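Local structure of hypothetical bacterial 6-phosphogluconolactonase (3SCY) at residues Val18-Ser23 with Gly28-Arg33; Phe224-Asn229 with Phe287-Thr292; Ala237-Asp242 with Asp246-Val251. The protein is a putative 6-phosphogluconolactonase that probably hydrolyses 6-phosphogluconolactone to 6-phosphogluconate, built as a seven-bladed beta-propeller. One frame throughout, in Å; residues are numbered along the deposited sequence. Where two conformers were deposited one is given.

Contact 1: Val18-Ser23 with Gly28-Arg33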
loop_
_atom_site.group_PDB
_atom_site.type_symbol
_atom_site.label_atom_id
_atom_site.label_comp_id
_atom_site.label_asym_id
_atom_site.label_seq_id
_atom_site.Cartn_x
_atom_site.Cartn_y
_atom_site.Cartn_z
ATOM N N VAL A 18 8.803 -9.136 0.026
ATOM C CA VAL A 18 7.491 -9.759 -0.040
ATOM C C VAL A 18 6.973 -9.998 1.366
ATOM O O VAL A 18 7.561 -10.795 2.104
ATOM C CB VAL A 18 7.517 -11.081 -0.835
ATOM C CG1 VAL A 18 6.122 -11.720 -0.879
ATOM C CG2 VAL A 18 8.063 -10.849 -2.248
ATOM N N GLY A 19 5.876 -9.328 1.695
ATOM C CA GLY A 19 5.152 -9.539 2.947
ATOM C C GLY A 19 4.100 -10.619 2.721
ATOM O O GLY A 19 3.603 -10.805 1.602
ATOM N N THR A 20 3.759 -11.342 3.787
ATOM C CA THR A 20 2.823 -12.467 3.766
ATOM C C THR A 20 1.981 -12.575 5.014
ATOM O O THR A 20 2.218 -11.874 5.994
ATOM C CB THR A 20 3.647 -13.783 3.711
ATOM O OG1 THR A 20 4.328 -13.981 4.966
ATOM C CG2 THR A 20 4.644 -13.839 2.535
ATOM N N TYR A 21 1.018 -13.503 4.989
ATOM C CA TYR A 21 0.340 -13.956 6.202
ATOM C C TYR A 21 1.042 -15.240 6.607
ATOM O O TYR A 21 1.405 -16.047 5.743
ATOM C CB TYR A 21 -1.152 -14.156 5.990
ATOM C CG TYR A 21 -1.905 -12.848 5.974
ATOM C CD1 TYR A 21 -2.013 -12.068 7.120
ATOM C CD2 TYR A 21 -2.479 -12.367 4.803
ATOM C CE1 TYR A 21 -2.717 -10.866 7.113
ATOM C CE2 TYR A 21 -3.198 -11.175 4.786
ATOM C CZ TYR A 21 -3.293 -10.414 5.937
ATOM O OH TYR A 21 -3.978 -9.218 5.898
ATOM N N THR A 22 1.287 -15.416 7.912
ATOM C CA THR A 22 2.063 -16.554 8.385
ATOM C C THR A 22 1.208 -17.654 9.059
ATOM O O THR A 22 1.789 -18.488 9.749
ATOM C CB THR A 22 3.166 -16.052 9.331
ATOM O OG1 THR A 22 2.595 -15.236 10.362
ATOM C CG2 THR A 22 4.221 -15.243 8.595
ATOM N N SER A 23 -0.132 -17.701 8.803
ATOM C CA SER A 23 -1.033 -18.748 9.349
ATOM C C SER A 23 -0.726 -20.117 8.748
ATOM O O SER A 23 -1.137 -21.133 9.310
ATOM C CB SER A 23 -2.504 -18.409 9.110
ATOM O OG SER A 23 -2.750 -17.950 7.788
ATOM N N GLY A 28 7.537 -15.414 7.024
ATOM C CA GLY A 28 7.300 -13.994 7.223
ATOM C C GLY A 28 7.621 -13.167 6.005
ATOM O O GLY A 28 6.771 -12.991 5.132
ATOM N N ILE A 29 8.818 -12.564 5.991
ATOM C CA ILE A 29 9.222 -11.703 4.857
ATOM C C ILE A 29 10.203 -12.453 3.993
ATOM O O ILE A 29 11.170 -13.009 4.514
ATOM C CB ILE A 29 9.848 -10.355 5.339
ATOM C CG1 ILE A 29 8.851 -9.561 6.190
ATOM C CG2 ILE A 29 10.303 -9.516 4.145
ATOM C CD1 ILE A 29 9.482 -8.367 6.922
ATOM N N TYR A 30 10.006 -12.387 2.681
ATOM C CA TYR A 30 10.895 -13.020 1.723
ATOM C C TYR A 30 11.479 -11.946 0.835
ATOM O O TYR A 30 10.790 -10.970 0.496
ATOM C CB TYR A 30 10.144 -14.065 0.899
ATOM C CG TYR A 30 9.677 -15.251 1.710
ATOM C CD1 TYR A 30 8.450 -15.228 2.369
ATOM C CD2 TYR A 30 10.485 -16.374 1.870
ATOM C CE1 TYR A 30 8.034 -16.298 3.156
ATOM C CE2 TYR A 30 10.082 -17.450 2.665
ATOM C CZ TYR A 30 8.842 -17.416 3.282
ATOM O OH TYR A 30 8.418 -18.451 4.073
ATOM N N THR A 31 12.755 -12.103 0.477
ATOM C CA THR A 31 13.417 -11.146 -0.404
ATOM C C THR A 31 13.928 -11.853 -1.654
ATOM O O THR A 31 14.309 -13.029 -1.600
ATOM C CB THR A 31 14.523 -10.393 0.289
ATOM O OG1 THR A 31 15.495 -11.324 0.748
ATOM C CG2 THR A 31 14.019 -9.538 1.457
ATOM N N PHE A 32 13.908 -11.125 -2.773
ATOM C CA PHE A 32 14.273 -11.640 -4.100
ATOM C C PHE A 32 14.993 -10.601 -4.913
ATOM O O PHE A 32 14.766 -9.408 -4.733
ATOM C CB PHE A 32 12.990 -12.046 -4.904
ATOM C CG PHE A 32 12.105 -13.096 -4.270
ATOM C CD1 PHE A 32 11.180 -12.750 -3.288
ATOM C CD2 PHE A 32 12.206 -14.429 -4.641
ATOM C CE1 PHE A 32 10.385 -13.720 -2.681
ATOM C CE2 PHE A 32 11.440 -15.410 -4.002
ATOM C CZ PHE A 32 10.515 -15.042 -3.039
ATOM N N ARG A 33 15.801 -11.053 -5.875
ATOM C CA ARG A 33 16.293 -10.160 -6.893
ATOM C C ARG A 33 15.276 -10.251 -8.035
ATOM O O ARG A 33 14.829 -11.352 -8.345
ATOM C CB ARG A 33 17.703 -10.535 -7.371
ATOM C CG ARG A 33 18.414 -9.337 -8.011
ATOM C CD ARG A 33 18.934 -8.371 -6.949
ATOM N NE ARG A 33 20.054 -8.996 -6.255
ATOM C CZ ARG A 33 20.556 -8.640 -5.080
ATOM N NH1 ARG A 33 20.024 -7.630 -4.395
ATOM N NH2 ARG A 33 21.572 -9.310 -4.563
#

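Contact 2: Phe224-Asn229 with Phe287-Thr292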
loop_
_atom_site.group_PDB
_atom_site.type_symbol
_atom_site.label_atom_id
_atom_site.label_comp_id
_atom_site.label_asym_id
_atom_site.label_seq_id
_atom_site.Cartn_x
_atom_site.Cartn_y
_atom_site.Cartn_z
ATOM N N PHE A 224 -3.377 15.079 -8.971
ATOM C CA PHE A 224 -4.514 14.171 -8.960
ATOM C C PHE A 224 -4.264 13.058 -7.977
ATOM O O PHE A 224 -3.107 12.677 -7.760
ATOM C CB PHE A 224 -4.765 13.562 -10.345
ATOM C CG PHE A 224 -5.159 14.575 -11.390
ATOM C CD1 PHE A 224 -6.440 15.111 -11.412
ATOM C CD2 PHE A 224 -4.229 15.049 -12.302
ATOM C CE1 PHE A 224 -6.797 16.076 -12.360
ATOM C CE2 PHE A 224 -4.584 16.011 -13.257
ATOM C CZ PHE A 224 -5.860 16.527 -13.270
ATOM N N ALA A 225 -5.339 12.554 -7.376
ATOM C CA ALA A 225 -5.287 11.410 -6.476
ATOM C C ALA A 225 -6.330 10.405 -6.919
ATOM O O ALA A 225 -7.332 10.762 -7.552
ATOM C CB ALA A 225 -5.521 11.839 -5.036
ATOM N N TYR A 226 -6.107 9.138 -6.588
ATOM C CA TYR A 226 -7.006 8.060 -6.989
ATOM C C TYR A 226 -7.215 7.127 -5.834
ATOM O O TYR A 226 -6.248 6.721 -5.182
ATOM C CB TYR A 226 -6.447 7.300 -8.206
ATOM C CG TYR A 226 -6.246 8.218 -9.386
ATOM C CD1 TYR A 226 -7.264 8.424 -10.316
ATOM C CD2 TYR A 226 -5.024 8.844 -9.605
ATOM C CE1 TYR A 226 -7.100 9.315 -11.379
ATOM C CE2 TYR A 226 -4.846 9.735 -10.660
ATOM C CZ TYR A 226 -5.880 9.951 -11.555
ATOM O OH TYR A 226 -5.678 10.812 -12.602
ATOM N N LEU A 227 -8.472 6.832 -5.553
ATOM C CA LEU A 227 -8.852 5.963 -4.463
ATOM C C LEU A 227 -9.531 4.706 -4.965
ATOM O O LEU A 227 -10.400 4.802 -5.833
ATOM C CB LEU A 227 -9.837 6.738 -3.552
ATOM C CG LEU A 227 -10.578 5.967 -2.467
ATOM C CD1 LEU A 227 -9.633 5.556 -1.335
ATOM C CD2 LEU A 227 -11.754 6.807 -1.902
ATOM N N ILE A 228 -9.149 3.545 -4.408
ATOM C CA ILE A 228 -9.815 2.288 -4.717
ATOM C C ILE A 228 -10.716 1.969 -3.528
ATOM O O ILE A 228 -10.245 1.961 -2.380
ATOM C CB ILE A 228 -8.875 1.108 -5.112
ATOM C CG1 ILE A 228 -9.721 -0.099 -5.579
ATOM C CG2 ILE A 228 -7.891 0.716 -3.972
ATOM C CD1 ILE A 228 -8.990 -1.188 -6.273
ATOM N N ASN A 229 -12.005 1.701 -3.817
ATOM C CA ASN A 229 -13.011 1.390 -2.811
ATOM C C ASN A 229 -13.249 -0.094 -2.794
ATOM O O ASN A 229 -13.668 -0.659 -3.815
ATOM C CB ASN A 229 -14.282 2.165 -3.112
ATOM C CG ASN A 229 -14.091 3.639 -2.900
ATOM O OD1 ASN A 229 -13.775 4.084 -1.805
ATOM N ND2 ASN A 229 -14.257 4.420 -3.949
ATOM N N PHE A 287 -7.095 1.134 -16.858
ATOM C CA PHE A 287 -7.669 2.410 -17.296
ATOM C C PHE A 287 -6.643 3.291 -17.940
ATOM O O PHE A 287 -5.493 3.364 -17.486
ATOM C CB PHE A 287 -8.274 3.182 -16.125
ATOM C CG PHE A 287 -9.359 2.457 -15.373
ATOM C CD1 PHE A 287 -9.046 1.591 -14.335
ATOM C CD2 PHE A 287 -10.702 2.674 -15.676
ATOM C CE1 PHE A 287 -10.055 0.930 -13.625
ATOM C CE2 PHE A 287 -11.707 2.032 -14.949
ATOM C CZ PHE A 287 -11.379 1.182 -13.912
ATOM N N LYS A 288 -7.068 3.988 -18.988
ATOM C CA LYS A 288 -6.245 4.996 -19.654
ATOM C C LYS A 288 -6.492 6.304 -18.958
ATOM O O LYS A 288 -7.646 6.639 -18.704
ATOM C CB LYS A 288 -6.613 5.105 -21.146
ATOM C CG LYS A 288 -5.723 6.057 -21.913
ATOM C CD LYS A 288 -6.072 6.096 -23.429
ATOM C CE LYS A 288 -4.816 6.179 -24.267
ATOM N NZ LYS A 288 -3.960 7.346 -23.905
ATOM N N VAL A 289 -5.424 7.020 -18.586
ATOM C CA VAL A 289 -5.533 8.294 -17.908
ATOM C C VAL A 289 -5.467 9.413 -18.935
ATOM O O VAL A 289 -4.552 9.443 -19.760
ATOM C CB VAL A 289 -4.407 8.442 -16.851
ATOM C CG1 VAL A 289 -4.482 9.803 -16.155
ATOM C CG2 VAL A 289 -4.468 7.308 -15.820
ATOM N N ASP A 290 -6.406 10.358 -18.849
ATOM C CA ASP A 290 -6.342 11.565 -19.670
ATOM C C ASP A 290 -5.374 12.471 -18.906
ATOM O O ASP A 290 -5.675 12.862 -17.775
ATOM C CB ASP A 290 -7.737 12.173 -19.858
ATOM C CG ASP A 290 -7.757 13.421 -20.735
ATOM O OD1 ASP A 290 -7.259 14.471 -20.284
ATOM O OD2 ASP A 290 -8.297 13.350 -21.854
ATOM N N GLU A 291 -4.163 12.670 -19.451
ATOM C CA GLU A 291 -3.071 13.406 -18.794
ATOM C C GLU A 291 -3.428 14.847 -18.399
ATOM O O GLU A 291 -2.822 15.371 -17.458
ATOM C CB GLU A 291 -1.818 13.423 -19.687
ATOM N N THR A 292 -4.405 15.472 -19.060
ATOM C CA THR A 292 -4.745 16.857 -18.742
ATOM C C THR A 292 -5.817 16.972 -17.653
ATOM O O THR A 292 -5.622 17.736 -16.701
ATOM C CB THR A 292 -5.160 17.636 -20.004
ATOM O OG1 THR A 292 -6.288 17.011 -20.622
ATOM C CG2 THR A 292 -4.034 17.743 -21.009
#

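Contact 3: Ala237-Asp242 with Asp246-Val251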
loop_
_atom_site.group_PDB
_atom_site.type_symbol
_atom_site.label_atom_id
_atom_site.label_comp_id
_atom_site.label_asym_id
_atom_site.label_seq_id
_atom_site.Cartn_x
_atom_site.Cartn_y
_atom_site.Cartn_z
ATOM N N ALA A 237 -11.550 9.369 -8.758
ATOM C CA ALA A 237 -10.506 10.283 -9.190
ATOM C C ALA A 237 -10.754 11.628 -8.559
ATOM O O ALA A 237 -11.892 12.102 -8.516
ATOM C CB ALA A 237 -10.496 10.412 -10.709
ATOM N N PHE A 238 -9.700 12.224 -8.038
ATOM C CA PHE A 238 -9.752 13.532 -7.419
ATOM C C PHE A 238 -8.728 14.461 -7.934
ATOM O O PHE A 238 -7.604 14.049 -8.256
ATOM C CB PHE A 238 -9.439 13.427 -5.896
ATOM C CG PHE A 238 -10.299 12.532 -5.044
ATOM C CD1 PHE A 238 -9.929 11.210 -4.806
ATOM C CD2 PHE A 238 -11.386 13.050 -4.346
ATOM C CE1 PHE A 238 -10.689 10.395 -3.970
ATOM C CE2 PHE A 238 -12.128 12.243 -3.481
ATOM C CZ PHE A 238 -11.787 10.920 -3.310
ATOM N N ARG A 239 -9.088 15.744 -7.941
ATOM C CA ARG A 239 -8.136 16.805 -8.177
ATOM C C ARG A 239 -7.519 17.038 -6.799
ATOM O O ARG A 239 -8.256 17.030 -5.799
ATOM C CB ARG A 239 -8.846 18.048 -8.759
ATOM C CG ARG A 239 -7.902 19.170 -9.144
ATOM C CD ARG A 239 -8.555 20.201 -10.053
ATOM N NE ARG A 239 -7.877 20.281 -11.350
ATOM C CZ ARG A 239 -8.301 19.679 -12.456
ATOM N NH1 ARG A 239 -9.420 18.966 -12.446
ATOM N NH2 ARG A 239 -7.617 19.799 -13.586
ATOM N N TYR A 240 -6.192 17.146 -6.706
ATOM C CA TYR A 240 -5.553 17.404 -5.412
ATOM C C TYR A 240 -4.734 18.692 -5.487
ATOM O O TYR A 240 -3.911 18.850 -6.381
ATOM C CB TYR A 240 -4.668 16.248 -4.866
ATOM C CG TYR A 240 -3.950 16.683 -3.605
ATOM C CD1 TYR A 240 -4.603 16.698 -2.378
ATOM C CD2 TYR A 240 -2.659 17.200 -3.658
ATOM C CE1 TYR A 240 -3.992 17.217 -1.236
ATOM C CE2 TYR A 240 -2.026 17.694 -2.518
ATOM C CZ TYR A 240 -2.693 17.690 -1.307
ATOM O OH TYR A 240 -2.069 18.195 -0.189
ATOM N N ALA A 241 -4.945 19.604 -4.528
ATOM C CA ALA A 241 -4.165 20.848 -4.421
ATOM C C ALA A 241 -4.335 21.429 -3.062
ATOM O O ALA A 241 -5.457 21.507 -2.581
ATOM C CB ALA A 241 -4.597 21.878 -5.466
ATOM N N ASP A 242 -3.221 21.826 -2.439
ATOM C CA ASP A 242 -3.134 22.552 -1.163
ATOM C C ASP A 242 -4.041 21.959 -0.065
ATOM O O ASP A 242 -4.834 22.683 0.556
ATOM C CB ASP A 242 -3.461 24.039 -1.387
ATOM C CG ASP A 242 -2.647 24.720 -2.482
ATOM O OD1 ASP A 242 -1.395 24.693 -2.401
ATOM O OD2 ASP A 242 -3.264 25.288 -3.414
ATOM N N ASP A 246 -10.779 17.118 -4.441
ATOM C CA ASP A 246 -12.026 17.439 -5.124
ATOM C C ASP A 246 -12.365 16.304 -6.099
ATOM O O ASP A 246 -11.615 16.056 -7.038
ATOM C CB ASP A 246 -11.904 18.797 -5.840
ATOM C CG ASP A 246 -13.168 19.309 -6.507
ATOM O OD1 ASP A 246 -14.277 18.928 -6.061
ATOM O OD2 ASP A 246 -13.052 20.133 -7.441
ATOM N N GLU A 247 -13.491 15.599 -5.865
ATOM C CA GLU A 247 -13.912 14.481 -6.697
ATOM C C GLU A 247 -14.220 14.945 -8.135
ATOM O O GLU A 247 -14.982 15.901 -8.326
ATOM C CB GLU A 247 -15.132 13.795 -6.049
ATOM C CG GLU A 247 -15.627 12.544 -6.755
ATOM C CD GLU A 247 -16.603 11.689 -5.968
ATOM O OE1 GLU A 247 -16.544 11.697 -4.716
ATOM O OE2 GLU A 247 -17.382 10.951 -6.616
ATOM N N ILE A 248 -13.621 14.275 -9.145
ATOM C CA ILE A 248 -13.867 14.621 -10.556
ATOM C C ILE A 248 -14.548 13.486 -11.316
ATOM O O ILE A 248 -15.171 13.748 -12.347
ATOM C CB ILE A 248 -12.609 15.097 -11.323
ATOM C CG1 ILE A 248 -11.478 14.033 -11.272
ATOM C CG2 ILE A 248 -12.136 16.471 -10.771
ATOM C CD1 ILE A 248 -10.201 14.324 -12.080
ATOM N N GLN A 249 -14.426 12.242 -10.827
ATOM C CA GLN A 249 -14.969 11.076 -11.500
ATOM C C GLN A 249 -15.029 9.870 -10.600
ATOM O O GLN A 249 -14.145 9.688 -9.747
ATOM C CB GLN A 249 -14.079 10.743 -12.708
ATOM C CG GLN A 249 -14.742 9.868 -13.776
ATOM C CD GLN A 249 -13.749 9.376 -14.791
ATOM O OE1 GLN A 249 -12.538 9.436 -14.594
ATOM N NE2 GLN A 249 -14.244 8.847 -15.899
ATOM N N THR A 250 -16.045 9.007 -10.824
ATOM C CA THR A 250 -16.171 7.685 -10.205
ATOM C C THR A 250 -16.309 6.689 -11.355
ATOM O O THR A 250 -17.176 6.881 -12.213
ATOM C CB THR A 250 -17.351 7.585 -9.219
ATOM O OG1 THR A 250 -17.154 8.460 -8.117
ATOM C CG2 THR A 250 -17.548 6.164 -8.684
ATOM N N VAL A 251 -15.474 5.628 -11.374
ATOM C CA VAL A 251 -15.529 4.566 -12.389
ATOM C C VAL A 251 -15.606 3.216 -11.690
ATOM O O VAL A 251 -15.196 3.083 -10.548
ATOM C CB VAL A 251 -14.367 4.590 -13.419
ATOM C CG1 VAL A 251 -14.372 5.876 -14.236
ATOM C CG2 VAL A 251 -13.006 4.385 -12.747
#

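Contact 1: Val18-Ser23 with Gly28-Arg33
Val-18 and Tyr-30 form an antiparallel hydrogen-bonded pair, closed by two backbone bonds. Val-18 N gives its hydrogen to Tyr-30 O at 2.7 Å. Tyr-30 N returns a straighter bond to Val-18 O at 3.0 Å, with 167° at the hydrogen. Ile-29 CA adds a CA-H...O contact to the same Val-18 O at 3.3 Å. At the turn end the pairing passes to a side chain. Thr-20 OG1 donates to Gly-28 O at 2.6 Å, in the carbonyl plane and on a lone pair. A chi1 of 69° sets this hydroxyl between the backbone N and the carbonyl carbon. The same torsion sends Thr-20 CG2 to the edge of the Tyr-30 ring, 4.1 Å from CD1. Val-18 CG2 meets the Phe-32 ring obliquely, 3.7 Å from CE1. Thr-22 CG2 lies 3.6 Å from Gly-28 CA, whose backbone angles suit a residue without a side chain. Further out, Ser-26 OG bonds to Thr-20 OG1, and the Tyr-30 hydroxyl pairs with Lys-27 N. Both hold the connecting turn. The hairpin forms the middle of a four-stranded blade: strand 28-35 pairs outward with 41-48, and strand 13-20 with the C-terminal strand 354-360, the "Velcro" closure of a beta-propeller ring.

Contact 2: Phe224-Asn229 with Phe287-Thr292
Phe-224 and Tyr-226 reach from one propeller blade to the end of a strand in the next. Their contacts with 287-292 are van der Waals in kind. The Phe-224 ring turns an edge to the backbone of Thr-292, with CZ 3.6 Å from Thr-292 O. The carbonyl oxygen lies near the ring plane, so it faces the C-H rim and not the pi cloud. Tyr-226 comes in by its hydroxyl end: OH lies 3.9 Å from Val-289 CG1, and the two side chains approach at a slant. Val-289 has CG1 anti to its backbone N (chi1 178°), which brings that methyl to the tyrosine oxygen.

The bonds of Asp-290 are local to 290-293. Asp-290 OD1 accepts from Thr-292 N at 3.3 Å, forming an Asx turn. Thr-292 OG1 gives it a shorter bond of 2.7 Å, nearly along the C-O axis of the carboxylate. Asn-293 N also donates to this oxygen. A separate bond, Tyr-226 OH to Gly-294 O, spans the two blades.

The two segments thus touch lightly, each time an oxygen against carbon, and the tyrosine makes its hydrogen bond just beyond them. The Asx turn of Asp-290 probably helps to set the position of Thr-292, whose O meets the ring edge.

Contact 3: Ala237-Asp242 with Asp246-Val251
Ala-237 O is gripped by two backbone N-H groups across the strand pair. Ile-248 N bonds to it at 2.8 Å and almost straight, 178° at the hydrogen; Gln-249 N adds a weak bond at 3.4 Å. This is a classic beta bulge, in the antiparallel hairpin that forms the outer half of a propeller blade. Ala-237 N completes it with a bond to Gln-249 O. Beyond the bulge the register is shifted by one, and Phe-238 faces Glu-247 as a non-hydrogen-bonded pair. Arg-239 and Asp-246 then close a regular pair, with Arg-239 N to Asp-246 O at 2.7 Å and Asp-246 N to Arg-239 O at 2.9 Å.

The side chains follow the pairing. Phe-238 lies on the same face as Glu-247, and its ring carbon CD2 comes within 3.6 Å of Glu-247 N. Gln-249 uses its OE1 to accept from Leu-296 N in the next blade. At the bulge, Ile-248 has CG1 between its backbone N and carbonyl carbon (chi1 57°), close to Ala-237. That places Ile-248 CG1 3.8 Å from Ala-237 CB. The same Ile-248 CG1 lies 3.4 Å from Ala-237 O, the oxygen that the bulge grips.

Overall arrangement
All three contacts belong to one seven-bladed propeller. Contacts 2 and 3 adjoin, their centres about 8 Å apart, and contact 3 is nested in the loop closed by contact 2. Segment 224-229 of contact 2 and both segments of contact 3 lie in one blade; 287-292 belongs to the next. Strand 224-229 lies beside 234-241: Ala-225 O and Phe-238 N are 2.8 Å apart, and Tyr-226 CE1 packs 3.6 Å from Ala-237 CB. Phe-287 CE2, from the next blade, meets Val-251 CG2 at 3.5 Å. Contact 1 lies across the chain's centre, its centre about 30 Å from that of contact 2 and about 34 Å from that of contact 3. The sodium site uses Gln-302 and Leu-342, outside these segments. A magnesium ion lies about 13 Å from the Glu-247 side chain.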